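Local coordinates for BIFUNCTIONAL PROTEIN Proline utilization A (PutA) (Corynebacterium freiburgense, PDB 5UX5), which catalyses the two-step oxidation of proline to glutamate, joining an FAD-dependent proline dehydrogenase and an NAD-dependent aldehyde dehydrogenase in one chain, at residues A279-R284 / A291-R296. Sequence-based numbering, arbitrary orientation.
Sequences ADFAKR and AKIKIR. With FAD (flavin-adenine dinucleotide), chain E.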
loop_
_atom_site.group_PDB
_atom_site.type_symbol
_atom_site.label_atom_id
_atom_site.label_comp_id
_atom_site.label_asym_id
_atom_site.label_seq_id
_atom_site.Cartn_x
_atom_site.Cartn_y
_atom_site.Cartn_z
ATOM N N ALA A 279 -2.028 22.298 -27.179
ATOM C CA ALA A 279 -1.857 23.096 -28.388
ATOM C C ALA A 279 -3.140 23.836 -28.720
ATOM O O ALA A 279 -3.099 25.007 -29.119
ATOM C CB ALA A 279 -1.431 22.221 -29.566
ATOM N N ASP A 280 -4.294 23.185 -28.527
ATOM C CA ASP A 280 -5.548 23.902 -28.721
ATOM C C ASP A 280 -5.690 24.994 -27.674
ATOM O O ASP A 280 -6.044 26.130 -28.014
ATOM C CB ASP A 280 -6.762 22.957 -28.677
ATOM C CG ASP A 280 -6.759 21.905 -29.810
ATOM O OD1 ASP A 280 -6.118 22.120 -30.883
ATOM O OD2 ASP A 280 -7.450 20.870 -29.639
ATOM N N PHE A 281 -5.331 24.684 -26.413
ATOM C CA PHE A 281 -5.400 25.668 -25.332
ATOM C C PHE A 281 -4.613 26.929 -25.687
ATOM O O PHE A 281 -5.068 28.055 -25.450
ATOM C CB PHE A 281 -4.872 25.064 -24.023
ATOM C CG PHE A 281 -4.707 26.071 -22.948
ATOM C CD1 PHE A 281 -5.813 26.538 -22.258
ATOM C CD2 PHE A 281 -3.475 26.615 -22.672
ATOM C CE1 PHE A 281 -5.690 27.515 -21.288
ATOM C CE2 PHE A 281 -3.342 27.584 -21.695
ATOM C CZ PHE A 281 -4.452 28.035 -21.003
ATOM N N ALA A 282 -3.418 26.753 -26.246
ATOM C CA ALA A 282 -2.619 27.895 -26.659
ATOM C C ALA A 282 -3.306 28.713 -27.749
ATOM O O ALA A 282 -3.103 29.928 -27.829
ATOM C CB ALA A 282 -1.250 27.412 -27.139
ATOM N N LYS A 283 -4.092 28.070 -28.614
ATOM C CA LYS A 283 -4.833 28.826 -29.621
ATOM C C LYS A 283 -5.974 29.608 -28.981
ATOM O O LYS A 283 -6.224 30.773 -29.325
ATOM C CB LYS A 283 -5.358 27.877 -30.698
ATOM C CG LYS A 283 -4.274 27.242 -31.549
ATOM C CD LYS A 283 -4.859 26.170 -32.436
ATOM C CE LYS A 283 -3.811 25.570 -33.353
ATOM N NZ LYS A 283 -4.412 24.560 -34.283
ATOM N N ARG A 284 -6.666 28.976 -28.036
ATOM C CA ARG A 284 -7.715 29.647 -27.292
ATOM C C ARG A 284 -7.146 30.834 -26.509
ATOM O O ARG A 284 -7.758 31.912 -26.465
ATOM C CB ARG A 284 -8.397 28.604 -26.397
ATOM C CG ARG A 284 -9.582 29.039 -25.533
ATOM C CD ARG A 284 -9.810 28.021 -24.371
ATOM N NE ARG A 284 -10.064 28.708 -23.103
ATOM C CZ ARG A 284 -9.823 28.209 -21.896
ATOM N NH1 ARG A 284 -9.308 26.993 -21.761
ATOM N NH2 ARG A 284 -10.089 28.940 -20.819
ATOM N N ALA A 291 -0.494 35.453 -23.954
ATOM C CA ALA A 291 0.853 35.121 -24.387
ATOM C C ALA A 291 0.995 33.625 -24.664
ATOM O O ALA A 291 0.129 32.809 -24.329
ATOM C CB ALA A 291 1.875 35.565 -23.342
ATOM N N LYS A 292 2.124 33.278 -25.280
ATOM C CA LYS A 292 2.412 31.901 -25.633
ATOM C C LYS A 292 2.604 31.038 -24.396
ATOM O O LYS A 292 2.728 31.534 -23.278
ATOM C CB LYS A 292 3.657 31.811 -26.513
ATOM C CG LYS A 292 3.570 32.579 -27.802
ATOM C CD LYS A 292 4.930 32.697 -28.402
ATOM C CE LYS A 292 5.020 33.827 -29.390
ATOM N NZ LYS A 292 6.379 33.821 -29.983
ATOM N N ILE A 293 2.543 29.722 -24.605
ATOM C CA ILE A 293 2.987 28.753 -23.620
ATOM C C ILE A 293 4.241 28.089 -24.166
ATOM O O ILE A 293 4.602 28.262 -25.332
ATOM C CB ILE A 293 1.905 27.718 -23.284
ATOM C CG1 ILE A 293 1.566 26.876 -24.504
ATOM C CG2 ILE A 293 0.672 28.395 -22.817
ATOM C CD1 ILE A 293 0.616 25.734 -24.190
ATOM N N LYS A 294 4.928 27.342 -23.302
ATOM C CA LYS A 294 6.089 26.552 -23.703
ATOM C C LYS A 294 5.979 25.170 -23.099
ATOM O O LYS A 294 5.700 25.032 -21.907
ATOM C CB LYS A 294 7.417 27.168 -23.268
ATOM C CG LYS A 294 8.630 26.357 -23.681
ATOM C CD LYS A 294 9.934 27.041 -23.301
ATOM C CE LYS A 294 11.156 26.195 -23.642
ATOM N NZ LYS A 294 12.393 26.655 -22.970
ATOM N N ILE A 295 6.200 24.152 -23.915
ATOM C CA ILE A 295 6.233 22.777 -23.450
ATOM C C ILE A 295 7.677 22.315 -23.464
ATOM O O ILE A 295 8.385 22.488 -24.460
ATOM C CB ILE A 295 5.305 21.902 -24.304
ATOM C CG1 ILE A 295 3.873 22.334 -23.961
ATOM C CG2 ILE A 295 5.531 20.414 -24.031
ATOM C CD1 ILE A 295 2.820 21.883 -24.845
ATOM N N ARG A 296 8.143 21.821 -22.329
ATOM C CA ARG A 296 9.429 21.136 -22.273
ATOM C C ARG A 296 9.169 19.655 -22.535
ATOM O O ARG A 296 8.462 18.993 -21.760
ATOM C CB ARG A 296 10.120 21.331 -20.921
ATOM C CG ARG A 296 11.509 20.691 -20.900
ATOM C CD ARG A 296 12.049 20.423 -19.511
ATOM N NE ARG A 296 12.231 21.643 -18.750
ATOM C CZ ARG A 296 12.289 21.666 -17.431
ATOM N NH1 ARG A 296 12.157 20.527 -16.770
ATOM N NH2 ARG A 296 12.449 22.814 -16.783
HETATM P PA FAD E . 18.067 8.443 -23.946
HETATM O O1A FAD E . 19.095 7.295 -23.658
HETATM O O2A FAD E . 17.679 8.720 -25.322
HETATM O O5B FAD E . 16.717 8.335 -23.345
HETATM C C5B FAD E . 16.548 7.651 -22.117
HETATM C C4B FAD E . 15.069 7.628 -21.779
HETATM O O4B FAD E . 14.410 6.612 -22.478
HETATM C C3B FAD E . 14.798 7.363 -20.332
HETATM O O3B FAD E . 14.915 8.452 -19.487
HETATM C C2B FAD E . 13.413 6.826 -20.366
HETATM O O2B FAD E . 12.474 7.831 -20.253
HETATM C C1B FAD E . 13.377 6.090 -21.674
HETATM N N9A FAD E . 13.550 4.652 -21.522
HETATM C C8A FAD E . 14.753 3.975 -21.380
HETATM N N7A FAD E . 14.514 2.656 -21.241
HETATM C C5A FAD E . 13.151 2.388 -21.300
HETATM C C6A FAD E . 12.362 1.223 -21.233
HETATM N N6A FAD E . 12.909 -0.109 -21.040
HETATM N N1A FAD E . 11.028 1.339 -21.338
HETATM C C2A FAD E . 10.446 2.569 -21.498
HETATM N N3A FAD E . 11.186 3.720 -21.566
HETATM C C4A FAD E . 12.520 3.668 -21.473
HETATM N N1 FAD E . 12.401 14.055 -16.568
HETATM C C2 FAD E . 11.065 14.138 -16.032
HETATM O O2 FAD E . 10.364 12.971 -15.836
HETATM N N3 FAD E . 10.541 15.383 -15.664
HETATM C C4 FAD E . 11.263 16.564 -15.846
HETATM O O4 FAD E . 10.716 17.785 -15.488
HETATM C C4X FAD E . 12.585 16.513 -16.550
HETATM N N5 FAD E . 13.279 17.660 -16.917
HETATM C C5X FAD E . 14.490 17.575 -17.619
HETATM C C6 FAD E . 15.201 18.731 -17.989
HETATM C C7 FAD E . 16.402 18.606 -18.678
HETATM C C7M FAD E . 17.188 19.820 -19.079
HETATM C C8 FAD E . 16.895 17.373 -19.021
HETATM C C8M FAD E . 18.186 17.247 -19.764
HETATM C C9 FAD E . 16.201 16.228 -18.657
HETATM C C9A FAD E . 15.009 16.333 -17.965
HETATM N N10 FAD E . 14.317 15.134 -17.625
HETATM C C10 FAD E . 13.099 15.205 -16.914
HETATM C "C1'" FAD E . 14.907 13.825 -17.958
HETATM C "C2'" FAD E . 14.405 13.144 -19.203
HETATM O "O2'" FAD E . 13.092 12.763 -18.999
HETATM C "C3'" FAD E . 15.340 11.947 -19.480
HETATM O "O3'" FAD E . 15.218 11.064 -18.433
HETATM C "C4'" FAD E . 16.836 12.228 -19.669
HETATM O "O4'" FAD E . 17.103 13.505 -20.123
HETATM C "C5'" FAD E . 17.566 11.157 -20.511
HETATM O "O5'" FAD E . 16.931 10.778 -21.727
HETATM P P FAD E . 17.526 11.084 -23.203
HETATM O O1P FAD E . 16.564 11.742 -24.263
HETATM O O2P FAD E . 18.836 11.849 -22.769
HETATM O O3P FAD E . 18.464 9.830 -23.618
#
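Ile293 packs against Ala282 and Phe281 where helix 271-287 lies on strand 293-298, the helix and second strand of a beta-alpha-beta unit in the TIM-barrel-type proline dehydrogenase domain. The tight part is wholly apolar. Ala282 points its methyl at the strand, and its small size lets the helix come close: CA atoms of Ala282 and Ile293 are 6.4 Å apart. Ile293 CG1 sits between the backbone N and the carbonyl carbon (chi1 64°), which turns CG1 and CD1 to Ala282 and CG2 to Phe281. Its CD1 meets Ala282 CB at 3.9 Å, while CG2 meets the edge of the Phe281 ring, near the ring plane, 4.2 Å from CE2. That ring also touches Glu247 and Met251 of helix 239-251, so a broad flat residue suits the seam between two helices. On the solvent side the helix carries Asp280 and Arg284, polar residues that do not touch the strand. Lys294 and Arg296 instead occupy the barrel interior, where Glu376 forms salt bridges with both; the carboxylate probably helps offset the two buried positive charges. Arg296 bends at chi3 (-63°) to bring NH1 to the flavin, donating a weak hydrogen bond to FAD N5 at 3.1 Å, its N-H...N5 angle only 124°.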